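Bifunctional endo-1,4-beta-xylanase A (Neocallimastix patriciarum, PDB 2C1F) probably hydrolyses internal beta-1,4-xylosidic bonds of xylan, acting as an endo-xylanase of glycoside hydrolase family 11. Local coordinates at residues Asp17-Glu22 with Arg59-Gly64; Asn54-Arg59 with Ala197-Gly202; Lys67-Tyr72 with Gly191-Val196; Ile141-His146 with Lys159-Val164. One frame throughout, in Å; residues are numbered along the deposited sequence.

Interaction 1 of 4, residues Asp17-Glu22 with Arg59-Gly64; sequences DGFSYE and RGLDFG. With CD (cadmium ion), chain B.
Arg59 reaches across to the segment 17-22 and meets two successive carbonyls with the edge of its guanidinium. NE gives Ser20 O an almost straight bond of 3.0 Å (172°), and NH2 gives Phe19 O one of 3.1 Å. Both oxygens lie almost in the guanidinium plane, yet the nitrogens stand above the carbonyl planes rather than on a lone pair. The bend at chi3 (66°) swings the flat group across the strand to make this double grip. The third nitrogen, NH1, binds Thr41 O, so all three nitrogens have a backbone carbonyl as partner. Between the backbones, Ser20 N meets Gly60 O in the carbonyl plane at 2.7 Å, whereas the return bond from Gly60 N to Ser20 O is weak. Further along, a water links Gly18 O to Asp62 N. Packing is lighter: Tyr21 CB rests 3.6 Å from Arg59 NE, and the Phe19 ring turns its edge to Gly60. At the preceding turn, Asp17 binds a cadmium ion through OD1 (2.6 Å) and OD2 (2.1 Å), and Gly18 has a positive phi that suits glycine. The short strand segments diverge from antiparallel, their directions 132° apart, close to the edge strand 11-16 of the larger sheet. The Arg59-Thr41 bond links this sheet to the start of strand 42-47 in the other; the two-sheet arrangement is the beta-jelly roll of family 11.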
loop_
_atom_site.group_PDB
_atom_site.type_symbol
_atom_site.label_atom_id
_atom_site.label_comp_id
_atom_site.label_asym_id
_atom_site.label_seq_id
_atom_site.Cartn_x
_atom_site.Cartn_y
_atom_site.Cartn_z
ATOM N N ASP A 17 1.848 14.641 12.669
ATOM C CA ASP A 17 0.794 14.170 13.578
ATOM C C ASP A 17 0.891 12.656 13.890
ATOM O O ASP A 17 -0.113 11.997 14.140
ATOM C CB ASP A 17 -0.597 14.558 13.034
ATOM C CG ASP A 17 -0.845 16.055 13.080
ATOM O OD1 ASP A 17 -0.041 16.789 13.695
ATOM O OD2 ASP A 17 -1.853 16.523 12.523
ATOM N N GLY A 18 2.112 12.131 13.909
ATOM C CA GLY A 18 2.362 10.739 14.265
ATOM C C GLY A 18 2.205 9.743 13.135
ATOM O O GLY A 18 2.352 8.546 13.345
ATOM N N PHE A 19 1.924 10.235 11.927
ATOM C CA PHE A 19 1.705 9.375 10.778
ATOM C C PHE A 19 2.731 9.678 9.698
ATOM O O PHE A 19 3.037 10.831 9.428
ATOM C CB PHE A 19 0.286 9.566 10.252
ATOM C CG PHE A 19 -0.774 9.018 11.170
ATOM C CD1 PHE A 19 -1.074 7.662 11.173
ATOM C CD2 PHE A 19 -1.464 9.855 12.043
ATOM C CE1 PHE A 19 -2.046 7.158 12.018
ATOM C CE2 PHE A 19 -2.437 9.356 12.887
ATOM C CZ PHE A 19 -2.724 8.013 12.882
ATOM N N SER A 20 3.283 8.638 9.095
ATOM C CA SER A 20 4.265 8.818 8.040
ATOM C C SER A 20 3.600 9.471 6.847
ATOM O O SER A 20 2.381 9.371 6.678
ATOM C CB SER A 20 4.813 7.460 7.592
ATOM O OG SER A 20 3.762 6.675 7.035
ATOM N N TYR A 21 4.403 10.126 6.016
ATOM C CA TYR A 21 4.007 10.372 4.635
ATOM C C TYR A 21 5.165 10.049 3.685
ATOM O O TYR A 21 6.330 10.164 4.038
ATOM C CB TYR A 21 3.510 11.810 4.436
ATOM C CG TYR A 21 4.564 12.872 4.617
ATOM C CD1 TYR A 21 5.363 13.273 3.547
ATOM C CD2 TYR A 21 4.759 13.493 5.845
ATOM C CE1 TYR A 21 6.327 14.244 3.700
ATOM C CE2 TYR A 21 5.716 14.490 5.999
ATOM C CZ TYR A 21 6.500 14.855 4.923
ATOM O OH TYR A 21 7.474 15.831 5.051
ATOM N N GLU A 22 4.818 9.629 2.483
ATOM C CA GLU A 22 5.784 9.439 1.428
ATOM C C GLU A 22 5.121 9.674 0.079
ATOM O O GLU A 22 3.992 9.233 -0.157
ATOM C CB GLU A 22 6.391 8.026 1.452
ATOM C CG GLU A 22 7.270 7.783 0.207
ATOM C CD GLU A 22 8.304 6.695 0.374
ATOM O OE1 GLU A 22 7.927 5.548 0.714
ATOM O OE2 GLU A 22 9.493 6.989 0.132
ATOM N N ARG A 59 0.399 7.200 3.348
ATOM C CA ARG A 59 0.560 7.589 4.736
ATOM C C ARG A 59 0.135 6.461 5.667
ATOM O O ARG A 59 -0.759 5.686 5.353
ATOM C CB ARG A 59 -0.268 8.823 5.050
ATOM C CG ARG A 59 0.097 10.033 4.244
ATOM C CD ARG A 59 -0.381 11.277 4.949
ATOM N NE ARG A 59 0.339 11.471 6.194
ATOM C CZ ARG A 59 0.114 12.459 7.052
ATOM N NH1 ARG A 59 -0.816 13.357 6.806
ATOM N NH2 ARG A 59 0.835 12.549 8.155
ATOM N N GLY A 60 0.786 6.372 6.816
ATOM C CA GLY A 60 0.474 5.294 7.731
ATOM C C GLY A 60 1.192 5.344 9.051
ATOM O O GLY A 60 1.808 6.348 9.406
ATOM N N LEU A 61 1.112 4.220 9.756
ATOM C CA LEU A 61 1.646 4.071 11.093
ATOM C C LEU A 61 2.852 3.138 11.048
ATOM O O LEU A 61 2.745 2.005 10.575
ATOM C CB LEU A 61 0.548 3.498 11.993
ATOM C CG LEU A 61 0.740 3.416 13.505
ATOM C CD1 LEU A 61 1.154 4.769 14.086
ATOM C CD2 LEU A 61 -0.567 2.925 14.130
ATOM N N ASP A 62 3.994 3.622 11.542
ATOM C CA ASP A 62 5.218 2.821 11.660
ATOM C C ASP A 62 5.098 1.971 12.920
ATOM O O ASP A 62 4.726 2.476 13.983
ATOM C CB ASP A 62 6.455 3.745 11.733
ATOM C CG ASP A 62 7.816 2.977 11.730
ATOM O OD1 ASP A 62 7.864 1.724 11.587
ATOM O OD2 ASP A 62 8.875 3.655 11.871
ATOM N N PHE A 63 5.416 0.684 12.794
ATOM C CA PHE A 63 5.359 -0.267 13.912
ATOM C C PHE A 63 6.741 -0.698 14.420
ATOM O O PHE A 63 6.844 -1.408 15.422
ATOM C CB PHE A 63 4.554 -1.498 13.494
ATOM C CG PHE A 63 3.072 -1.290 13.523
ATOM C CD1 PHE A 63 2.309 -1.818 14.547
ATOM C CD2 PHE A 63 2.439 -0.575 12.525
ATOM C CE1 PHE A 63 0.931 -1.637 14.579
ATOM C CE2 PHE A 63 1.056 -0.381 12.550
ATOM C CZ PHE A 63 0.301 -0.912 13.583
ATOM N N GLY A 64 7.800 -0.291 13.726
ATOM C CA GLY A 64 9.156 -0.457 14.232
ATOM C C GLY A 64 9.784 -1.831 14.077
ATOM O O GLY A 64 10.854 -2.074 14.628
HETATM CD CD CD B . -1.853 18.548 13.225
HETATM O O HOH W 1 4.103 6.501 12.152
#

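Interaction 2 of 4, residues Asn54-Arg59 with Ala197-Gly202; sequences NFLARR and ALNAEG
Phe55 and Gly202, Ala57 and Ala200, and Arg59 and Leu198 form three hydrogen-bonded antiparallel pairs, each with a reciprocal couple of backbone bonds. The strand directions differ by 172°. The shortest bonds include Gly202 N to Phe55 O and Ala57 N to Ala200 O, both 2.8 Å.

The polar side chains gather on the face of Leu56, Arg58, Asn199 and Glu201. Arg58 and Asn199 run side by side, and NE of the arginine gives OD1 of the asparagine a bond of 2.8 Å (164°), arriving from well above the amide plane; a weak second bond comes from NH2. With CG of Asn199 anti to its backbone nitrogen (chi1 175°), the amide leans to the arginine while ND2 donates to the anti lone pair of Glu201 OE1 at 2.8 Å. A leucine in place of Asn199 would probably leave Arg58 NE and the Glu201 carboxylate each without this amide partner and set both side chains freer to turn.

Within segment 54-59, Leu56 CD1 lies over the centre of one guanidinium face of Arg58; across the pair, Leu56 CB and Glu201 CG are 4.2 Å apart.

Strands 19-25 and 91-102 flank the pair, the latter sending Tyr98 into a cation-pi contact with Arg58. On the other face Phe55 stacks on Trp46 of strand 42-47, Ala57 meets Met34 of strand 31-36, and Leu198 and Ala200 touch strand 205-218.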
loop_
_atom_site.group_PDB
_atom_site.type_symbol
_atom_site.label_atom_id
_atom_site.label_comp_id
_atom_site.label_asym_id
_atom_site.label_seq_id
_atom_site.Cartn_x
_atom_site.Cartn_y
_atom_site.Cartn_z
ATOM N N ASN A 54 5.391 6.240 -13.188
ATOM C CA ASN A 54 5.354 5.434 -11.984
ATOM C C ASN A 54 5.329 6.344 -10.763
ATOM O O ASN A 54 6.282 7.076 -10.495
ATOM C CB ASN A 54 6.578 4.500 -11.958
ATOM C CG ASN A 54 6.439 3.350 -10.967
ATOM O OD1 ASN A 54 5.414 3.172 -10.324
ATOM N ND2 ASN A 54 7.489 2.564 -10.850
ATOM N N PHE A 55 4.227 6.286 -10.032
ATOM C CA PHE A 55 3.943 7.219 -8.959
ATOM C C PHE A 55 3.390 6.474 -7.756
ATOM O O PHE A 55 2.645 5.481 -7.919
ATOM C CB PHE A 55 2.902 8.240 -9.431
ATOM C CG PHE A 55 2.410 9.152 -8.350
ATOM C CD1 PHE A 55 3.076 10.335 -8.069
ATOM C CD2 PHE A 55 1.282 8.828 -7.607
ATOM C CE1 PHE A 55 2.618 11.188 -7.065
ATOM C CE2 PHE A 55 0.808 9.679 -6.591
ATOM C CZ PHE A 55 1.484 10.847 -6.316
ATOM N N LEU A 56 3.718 6.974 -6.562
ATOM C CA LEU A 56 3.080 6.511 -5.334
ATOM C C LEU A 56 2.982 7.617 -4.274
ATOM O O LEU A 56 3.811 8.519 -4.212
ATOM C CB LEU A 56 3.807 5.276 -4.780
ATOM C CG LEU A 56 5.191 5.517 -4.177
ATOM C CD1 LEU A 56 5.151 5.812 -2.664
ATOM C CD2 LEU A 56 6.082 4.308 -4.460
ATOM N N ALA A 57 1.920 7.544 -3.480
ATOM C CA ALA A 57 1.698 8.431 -2.337
ATOM C C ALA A 57 1.076 7.587 -1.227
ATOM O O ALA A 57 0.133 6.837 -1.478
ATOM C CB ALA A 57 0.766 9.576 -2.708
ATOM N N ARG A 58 1.599 7.692 -0.015
ATOM C CA ARG A 58 1.080 6.872 1.074
ATOM C C ARG A 58 1.300 7.511 2.427
ATOM O O ARG A 58 2.266 8.253 2.633
ATOM C CB ARG A 58 1.717 5.471 1.048
ATOM C CG ARG A 58 3.224 5.461 0.956
ATOM C CD ARG A 58 3.804 4.041 1.024
ATOM N NE ARG A 58 3.733 3.342 -0.272
ATOM C CZ ARG A 58 4.763 2.772 -0.913
ATOM N NH1 ARG A 58 5.987 2.761 -0.402
ATOM N NH2 ARG A 58 4.547 2.165 -2.075
ATOM N N ARG A 59 0.399 7.200 3.348
ATOM C CA ARG A 59 0.560 7.589 4.736
ATOM C C ARG A 59 0.135 6.461 5.667
ATOM O O ARG A 59 -0.759 5.686 5.353
ATOM C CB ARG A 59 -0.268 8.823 5.050
ATOM C CG ARG A 59 0.097 10.033 4.244
ATOM C CD ARG A 59 -0.381 11.277 4.949
ATOM N NE ARG A 59 0.339 11.471 6.194
ATOM C CZ ARG A 59 0.114 12.459 7.052
ATOM N NH1 ARG A 59 -0.816 13.357 6.806
ATOM N NH2 ARG A 59 0.835 12.549 8.155
ATOM N N ALA A 197 0.008 1.158 6.076
ATOM C CA ALA A 197 -0.184 2.408 5.340
ATOM C C ALA A 197 -1.358 2.292 4.417
ATOM O O ALA A 197 -1.697 1.202 3.996
ATOM C CB ALA A 197 1.061 2.734 4.546
ATOM N N LEU A 198 -2.008 3.418 4.123
ATOM C CA LEU A 198 -2.914 3.486 2.981
ATOM C C LEU A 198 -2.126 4.115 1.833
ATOM O O LEU A 198 -1.521 5.179 1.984
ATOM C CB LEU A 198 -4.175 4.284 3.285
ATOM C CG LEU A 198 -5.260 4.196 2.220
ATOM C CD1 LEU A 198 -5.947 2.802 2.227
ATOM C CD2 LEU A 198 -6.267 5.301 2.434
ATOM N N ASN A 199 -2.196 3.462 0.679
ATOM C CA ASN A 199 -1.311 3.713 -0.436
ATOM C C ASN A 199 -2.096 3.897 -1.751
ATOM O O ASN A 199 -2.979 3.101 -2.083
ATOM C CB ASN A 199 -0.325 2.531 -0.513
ATOM C CG ASN A 199 0.602 2.597 -1.710
ATOM O OD1 ASN A 199 1.407 3.521 -1.848
ATOM N ND2 ASN A 199 0.513 1.592 -2.572
ATOM N N ALA A 200 -1.790 4.976 -2.463
ATOM C CA ALA A 200 -2.254 5.170 -3.836
ATOM C C ALA A 200 -1.051 5.118 -4.780
ATOM O O ALA A 200 -0.063 5.819 -4.572
ATOM C CB ALA A 200 -2.981 6.501 -3.979
ATOM N N GLU A 201 -1.181 4.300 -5.825
ATOM C CA GLU A 201 -0.111 3.929 -6.736
ATOM C C GLU A 201 -0.605 4.043 -8.173
ATOM O O GLU A 201 -1.728 3.636 -8.478
ATOM C CB GLU A 201 0.235 2.464 -6.478
ATOM C CG GLU A 201 1.664 2.123 -6.496
ATOM C CD GLU A 201 1.909 0.682 -6.027
ATOM O OE1 GLU A 201 1.636 0.375 -4.832
ATOM O OE2 GLU A 201 2.399 -0.127 -6.863
ATOM N N GLY A 202 0.236 4.568 -9.059
ATOM C CA GLY A 202 -0.132 4.722 -10.457
ATOM C C GLY A 202 0.989 4.271 -11.358
ATOM O O GLY A 202 2.148 4.622 -11.117
#

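Interaction 3 of 4, residues Lys67-Tyr72 with Gly191-Val196; sequences KKATDY and GNLYEV. With CD (cadmium ion), chain C.
Lys67 opens the contact by accepting a backbone bond: Leu193 N reaches Lys67 O at 3.1 Å (164°) from above the carbonyl plane. Lys67 N donates to a water that lies within bonding distance of Leu193 O and Tyr72 OH. The backbone of Lys68 pairs with Asn192 in a single bridge; CG of Asn192 stands beside its own backbone nitrogen (chi1 -68°), an orientation that lays Asn192 OD1 3.3 Å from Lys67 C. An alanine at Asn192 would probably uncover the peptide joining Lys67 and Lys68, leaving a gap where the amide lies, though the backbone bonds need not be lost. Ala69 N then bonds Gly191 O at 3.0 Å in the carbonyl plane, and Ala69 CB meets Leu193 CB at 3.9 Å. A tight turn follows, closed by Asp71 N to Lys68 O; Asp71 binds a cadmium ion through both carboxylate oxygens. Tyr72 finally folds back, with Tyr72 CE2 4.0 Å from Leu193 CD2. Lys67 CE lies over one face of the tyrosine ring. The contact joins the loop between strands 54-62 and 75-88 to the beginning of strand 192-202, with Phe180 of helix 176-185 touching Ala69 and Leu193, Phe101 of strand 91-102 on Ala69, and Phe63 edge-to-face with Tyr72.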
loop_
_atom_site.group_PDB
_atom_site.type_symbol
_atom_site.label_atom_id
_atom_site.label_comp_id
_atom_site.label_asym_id
_atom_site.label_seq_id
_atom_site.Cartn_x
_atom_site.Cartn_y
_atom_site.Cartn_z
ATOM N N LYS A 67 7.810 -6.899 16.342
ATOM C CA LYS A 67 7.241 -8.216 16.574
ATOM C C LYS A 67 6.428 -8.756 15.418
ATOM O O LYS A 67 5.915 -8.004 14.585
ATOM C CB LYS A 67 6.420 -8.228 17.874
ATOM C CG LYS A 67 5.146 -7.414 17.882
ATOM C CD LYS A 67 4.552 -7.396 19.290
ATOM C CE LYS A 67 3.055 -7.128 19.283
ATOM N NZ LYS A 67 2.410 -7.288 20.638
ATOM N N LYS A 68 6.329 -10.079 15.380
ATOM C CA LYS A 68 5.594 -10.786 14.342
ATOM C C LYS A 68 4.280 -10.072 14.093
ATOM O O LYS A 68 3.581 -9.733 15.037
ATOM C CB LYS A 68 5.347 -12.229 14.786
ATOM C CG LYS A 68 4.930 -13.203 13.714
ATOM C CD LYS A 68 5.112 -14.609 14.243
ATOM C CE LYS A 68 4.535 -15.670 13.344
ATOM N NZ LYS A 68 4.622 -17.001 14.024
ATOM N N ALA A 69 3.960 -9.824 12.823
ATOM C CA ALA A 69 2.762 -9.074 12.456
ATOM C C ALA A 69 1.461 -9.647 13.046
ATOM O O ALA A 69 0.524 -8.904 13.339
ATOM C CB ALA A 69 2.658 -8.973 10.936
ATOM N N THR A 70 1.420 -10.966 13.228
ATOM C CA THR A 70 0.256 -11.654 13.813
ATOM C C THR A 70 0.207 -11.677 15.351
ATOM O O THR A 70 -0.800 -12.110 15.921
ATOM C CB THR A 70 0.154 -13.100 13.285
ATOM O OG1 THR A 70 1.416 -13.773 13.446
ATOM C CG2 THR A 70 -0.246 -13.085 11.809
ATOM N N ASP A 71 1.263 -11.203 16.019
ATOM C CA ASP A 71 1.226 -11.014 17.467
ATOM C C ASP A 71 0.351 -9.850 17.930
ATOM O O ASP A 71 0.008 -9.778 19.097
ATOM C CB ASP A 71 2.632 -10.797 18.040
ATOM C CG ASP A 71 3.478 -12.032 17.981
ATOM O OD1 ASP A 71 2.963 -13.095 17.577
ATOM O OD2 ASP A 71 4.670 -11.946 18.330
ATOM N N TYR A 72 0.026 -8.925 17.042
ATOM C CA TYR A 72 -0.877 -7.825 17.404
ATOM C C TYR A 72 -2.286 -8.381 17.448
ATOM O O TYR A 72 -2.754 -8.969 16.464
ATOM C CB TYR A 72 -0.763 -6.679 16.402
ATOM C CG TYR A 72 0.599 -6.020 16.415
ATOM C CD1 TYR A 72 0.853 -4.923 17.228
ATOM C CD2 TYR A 72 1.640 -6.506 15.631
ATOM C CE1 TYR A 72 2.113 -4.315 17.254
ATOM C CE2 TYR A 72 2.898 -5.905 15.647
ATOM C CZ TYR A 72 3.126 -4.805 16.453
ATOM O OH TYR A 72 4.374 -4.195 16.476
ATOM N N GLY A 191 6.958 -12.216 9.087
ATOM C CA GLY A 191 8.011 -11.548 9.834
ATOM C C GLY A 191 7.470 -10.415 10.684
ATOM O O GLY A 191 6.281 -10.376 11.016
ATOM N N ASN A 192 8.358 -9.492 11.035
ATOM C CA ASN A 192 8.037 -8.409 11.957
ATOM C C ASN A 192 7.350 -7.251 11.238
ATOM O O ASN A 192 7.760 -6.852 10.155
ATOM C CB ASN A 192 9.314 -7.933 12.661
ATOM C CG ASN A 192 9.889 -8.972 13.628
ATOM O OD1 ASN A 192 9.190 -9.873 14.101
ATOM N ND2 ASN A 192 11.164 -8.827 13.946
ATOM N N LEU A 193 6.292 -6.709 11.834
ATOM C CA LEU A 193 5.514 -5.659 11.171
ATOM C C LEU A 193 6.281 -4.331 11.089
ATOM O O LEU A 193 6.613 -3.722 12.112
ATOM C CB LEU A 193 4.173 -5.454 11.872
ATOM C CG LEU A 193 3.151 -4.532 11.194
ATOM C CD1 LEU A 193 2.827 -4.943 9.745
ATOM C CD2 LEU A 193 1.891 -4.528 12.043
ATOM N N TYR A 194 6.552 -3.906 9.858
ATOM C CA TYR A 194 7.256 -2.665 9.565
ATOM C C TYR A 194 6.300 -1.469 9.575
ATOM O O TYR A 194 6.559 -0.483 10.253
ATOM C CB TYR A 194 7.938 -2.797 8.196
ATOM C CG TYR A 194 8.643 -1.566 7.693
ATOM C CD1 TYR A 194 9.914 -1.224 8.160
ATOM C CD2 TYR A 194 8.059 -0.761 6.723
ATOM C CE1 TYR A 194 10.575 -0.094 7.686
ATOM C CE2 TYR A 194 8.703 0.364 6.243
ATOM C CZ TYR A 194 9.956 0.704 6.729
ATOM O OH TYR A 194 10.593 1.839 6.240
ATOM N N GLU A 195 5.196 -1.557 8.829
ATOM C CA GLU A 195 4.215 -0.468 8.775
ATOM C C GLU A 195 2.836 -0.926 8.326
ATOM O O GLU A 195 2.684 -2.004 7.749
ATOM C CB GLU A 195 4.686 0.619 7.807
ATOM C CG GLU A 195 4.444 0.269 6.338
ATOM C CD GLU A 195 5.123 1.236 5.387
ATOM O OE1 GLU A 195 5.006 2.463 5.598
ATOM O OE2 GLU A 195 5.780 0.765 4.431
ATOM N N VAL A 196 1.838 -0.083 8.589
ATOM C CA VAL A 196 0.507 -0.230 8.011
ATOM C C VAL A 196 0.129 1.127 7.402
ATOM O O VAL A 196 -0.038 2.115 8.113
ATOM C CB VAL A 196 -0.541 -0.660 9.050
ATOM C CG1 VAL A 196 -1.917 -0.830 8.398
ATOM C CG2 VAL A 196 -0.122 -1.950 9.759
HETATM CD CD CD C . 4.750 -14.595 18.609
HETATM O O HOH W 2 6.424 -4.727 14.701
HETATM O O HOH W 3 4.228 -16.634 17.539
#

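Interaction 4 of 4, residues Ile141-His146 with Lys159-Val164; sequences IFQMDH and KQYFSV
Ile141-His146 and Lys159-Val164 run antiparallel, 4.8 Å apart at the axes and 157° between directions, joined by four backbone bonds through the pairs Phe142-Phe162 and Met144-Gln160. Phe162 N to Phe142 O is the shortest at 2.8 Å.

One face carries the aromatic pair. The rings are nearly parallel (16°) but slid apart, with centroids at 4.9 Å, so that Phe162 CB instead of its ring sits over the Phe142 face in a CH-pi contact, 3.7 Å from the centroid. Phe142 takes chi1 near 52°, which sets its ring beside Phe162 and lets Val164 CG2 touch Phe142 CE2 at 3.9 Å. Met144 adds an oblique Met-aromatic contact to Phe162. Beyond it Gln160 NE2 lies over the rim of one His146 face; Gln160 NE2 donates to Glu113 OE1, and a water spans Gln160 OE1 and Asp145 O. On the other face Lys159, bent at chi2, lies alongside Asp145 and forms a salt bridge, NZ to OD1, at 2.7 Å.

The hairpin these strands build probably carries the thumb of the family 11 fold. Strand 112-121 lies parallel to strand 156-165 and lends Tyr115 to Phe162, strand 130-134 borders Ile141, and helix 176-185 places Trp183 against Ile141.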
loop_
_atom_site.group_PDB
_atom_site.type_symbol
_atom_site.label_atom_id
_atom_site.label_comp_id
_atom_site.label_asym_id
_atom_site.label_seq_id
_atom_site.Cartn_x
_atom_site.Cartn_y
_atom_site.Cartn_z
ATOM N N ILE A 141 -6.900 -14.083 -2.057
ATOM C CA ILE A 141 -5.553 -14.079 -1.516
ATOM C C ILE A 141 -4.578 -14.937 -2.330
ATOM O O ILE A 141 -4.910 -16.010 -2.865
ATOM C CB ILE A 141 -5.504 -14.489 -0.028
ATOM C CG1 ILE A 141 -5.989 -15.919 0.183
ATOM C CG2 ILE A 141 -6.326 -13.506 0.823
ATOM C CD1 ILE A 141 -5.774 -16.409 1.586
ATOM N N PHE A 142 -3.367 -14.424 -2.442
ATOM C CA PHE A 142 -2.304 -15.116 -3.141
ATOM C C PHE A 142 -1.004 -14.437 -2.797
ATOM O O PHE A 142 -0.984 -13.327 -2.255
ATOM C CB PHE A 142 -2.531 -15.128 -4.675
ATOM C CG PHE A 142 -2.807 -13.760 -5.267
ATOM C CD1 PHE A 142 -1.772 -12.990 -5.782
ATOM C CD2 PHE A 142 -4.095 -13.257 -5.313
ATOM C CE1 PHE A 142 -2.021 -11.750 -6.313
ATOM C CE2 PHE A 142 -4.351 -12.020 -5.836
ATOM C CZ PHE A 142 -3.316 -11.262 -6.344
ATOM N N GLN A 143 0.074 -15.137 -3.091
ATOM C CA GLN A 143 1.414 -14.627 -2.911
ATOM C C GLN A 143 2.165 -14.879 -4.215
ATOM O O GLN A 143 1.782 -15.754 -4.998
ATOM C CB GLN A 143 2.111 -15.326 -1.749
ATOM C CG GLN A 143 2.178 -16.842 -1.895
ATOM C CD GLN A 143 3.581 -17.356 -1.852
ATOM O OE1 GLN A 143 4.181 -17.471 -0.776
ATOM N NE2 GLN A 143 4.117 -17.693 -3.013
ATOM N N MET A 144 3.212 -14.103 -4.451
ATOM C CA MET A 144 4.040 -14.283 -5.634
ATOM C C MET A 144 5.437 -13.721 -5.377
ATOM O O MET A 144 5.626 -12.942 -4.452
ATOM C CB MET A 144 3.367 -13.662 -6.876
ATOM C CG MET A 144 3.250 -12.154 -6.915
ATOM S SD MET A 144 2.020 -11.560 -8.132
ATOM C CE MET A 144 2.404 -12.520 -9.581
ATOM N N ASP A 145 6.413 -14.176 -6.160
ATOM C CA ASP A 145 7.782 -13.672 -6.064
ATOM C C ASP A 145 7.879 -12.334 -6.773
ATOM O O ASP A 145 7.185 -12.087 -7.757
ATOM C CB ASP A 145 8.794 -14.627 -6.719
ATOM C CG ASP A 145 8.974 -15.927 -5.964
ATOM O OD1 ASP A 145 8.469 -16.085 -4.832
ATOM O OD2 ASP A 145 9.651 -16.814 -6.525
ATOM N N HIS A 146 8.751 -11.473 -6.264
ATOM C CA HIS A 146 9.075 -10.219 -6.925
ATOM C C HIS A 146 10.556 -9.971 -6.748
ATOM O O HIS A 146 11.129 -10.329 -5.716
ATOM C CB HIS A 146 8.273 -9.061 -6.343
ATOM C CG HIS A 146 8.281 -7.831 -7.198
ATOM N ND1 HIS A 146 9.127 -6.765 -6.963
ATOM C CD2 HIS A 146 7.539 -7.489 -8.279
ATOM C CE1 HIS A 146 8.905 -5.823 -7.863
ATOM N NE2 HIS A 146 7.949 -6.239 -8.675
ATOM N N LYS A 159 9.052 -11.761 -1.348
ATOM C CA LYS A 159 7.663 -12.166 -1.527
ATOM C C LYS A 159 6.710 -10.982 -1.447
ATOM O O LYS A 159 6.937 -10.018 -0.718
ATOM C CB LYS A 159 7.275 -13.203 -0.469
ATOM C CG LYS A 159 7.970 -14.552 -0.630
ATOM C CD LYS A 159 7.410 -15.299 -1.821
ATOM C CE LYS A 159 7.754 -16.781 -1.772
ATOM N NZ LYS A 159 7.170 -17.476 -2.960
ATOM N N GLN A 160 5.627 -11.071 -2.207
ATOM C CA GLN A 160 4.518 -10.166 -2.042
ATOM C C GLN A 160 3.277 -10.955 -1.661
ATOM O O GLN A 160 2.987 -11.982 -2.282
ATOM C CB GLN A 160 4.279 -9.382 -3.318
ATOM C CG GLN A 160 5.426 -8.463 -3.679
ATOM C CD GLN A 160 5.202 -7.767 -5.003
ATOM O OE1 GLN A 160 4.872 -8.412 -5.993
ATOM N NE2 GLN A 160 5.381 -6.443 -5.027
ATOM N N TYR A 161 2.564 -10.468 -0.638
ATOM C CA TYR A 161 1.283 -11.053 -0.218
ATOM C C TYR A 161 0.153 -10.126 -0.607
ATOM O O TYR A 161 0.248 -8.905 -0.447
ATOM C CB TYR A 161 1.231 -11.330 1.285
ATOM C CG TYR A 161 2.262 -12.315 1.819
ATOM C CD1 TYR A 161 3.074 -13.070 0.972
ATOM C CD2 TYR A 161 2.389 -12.515 3.183
ATOM C CE1 TYR A 161 4.015 -13.975 1.478
ATOM C CE2 TYR A 161 3.319 -13.406 3.700
ATOM C CZ TYR A 161 4.130 -14.137 2.839
ATOM O OH TYR A 161 5.042 -15.018 3.358
ATOM N N PHE A 162 -0.919 -10.721 -1.122
ATOM C CA PHE A 162 -2.074 -9.974 -1.634
ATOM C C PHE A 162 -3.395 -10.458 -1.072
ATOM O O PHE A 162 -3.622 -11.658 -0.987
ATOM C CB PHE A 162 -2.151 -10.122 -3.153
ATOM C CG PHE A 162 -1.032 -9.454 -3.889
ATOM C CD1 PHE A 162 -1.162 -8.140 -4.329
ATOM C CD2 PHE A 162 0.141 -10.144 -4.164
ATOM C CE1 PHE A 162 -0.137 -7.528 -5.023
ATOM C CE2 PHE A 162 1.179 -9.533 -4.874
ATOM C CZ PHE A 162 1.037 -8.220 -5.294
ATOM N N SER A 163 -4.243 -9.509 -0.674
ATOM C CA SER A 163 -5.695 -9.695 -0.605
ATOM C C SER A 163 -6.306 -8.673 -1.523
ATOM O O SER A 163 -6.055 -7.465 -1.364
ATOM C CB SER A 163 -6.265 -9.434 0.785
ATOM O OG SER A 163 -5.705 -10.283 1.736
ATOM N N VAL A 164 -7.108 -9.144 -2.475
ATOM C CA VAL A 164 -7.748 -8.278 -3.447
ATOM C C VAL A 164 -9.264 -8.351 -3.260
ATOM O O VAL A 164 -9.879 -9.412 -3.450
ATOM C CB VAL A 164 -7.354 -8.680 -4.890
ATOM C CG1 VAL A 164 -8.122 -7.868 -5.905
ATOM C CG2 VAL A 164 -5.852 -8.518 -5.092
HETATM O O HOH W 4 5.677 -9.932 -8.712
#

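Overall arrangement
All four contacts reach the larger, strongly curved sheet. Interactions 1 and 2 share strand 54-62 and Arg59, whose guanidinium serves the first while its backbone serves the second; interactions 2 and 3 divide strand 192-202. Interaction 2 is the most buried, with regular backbone pairing and an organised arginine-asparagine-glutamate array. Partly buried interactions 1 and 3 rely on irregular pairing, bridging waters and glycine or loop geometry, and each carries a cadmium site. Tyr194 O and Val196 O also appear to bond Phe63 and Leu61, which joins interactions 1 and 3. Interaction 4, about 17 Å from interaction 2 between centres, keeps regular pairing and adds aromatic packing on one face and an outlying salt bridge on the other.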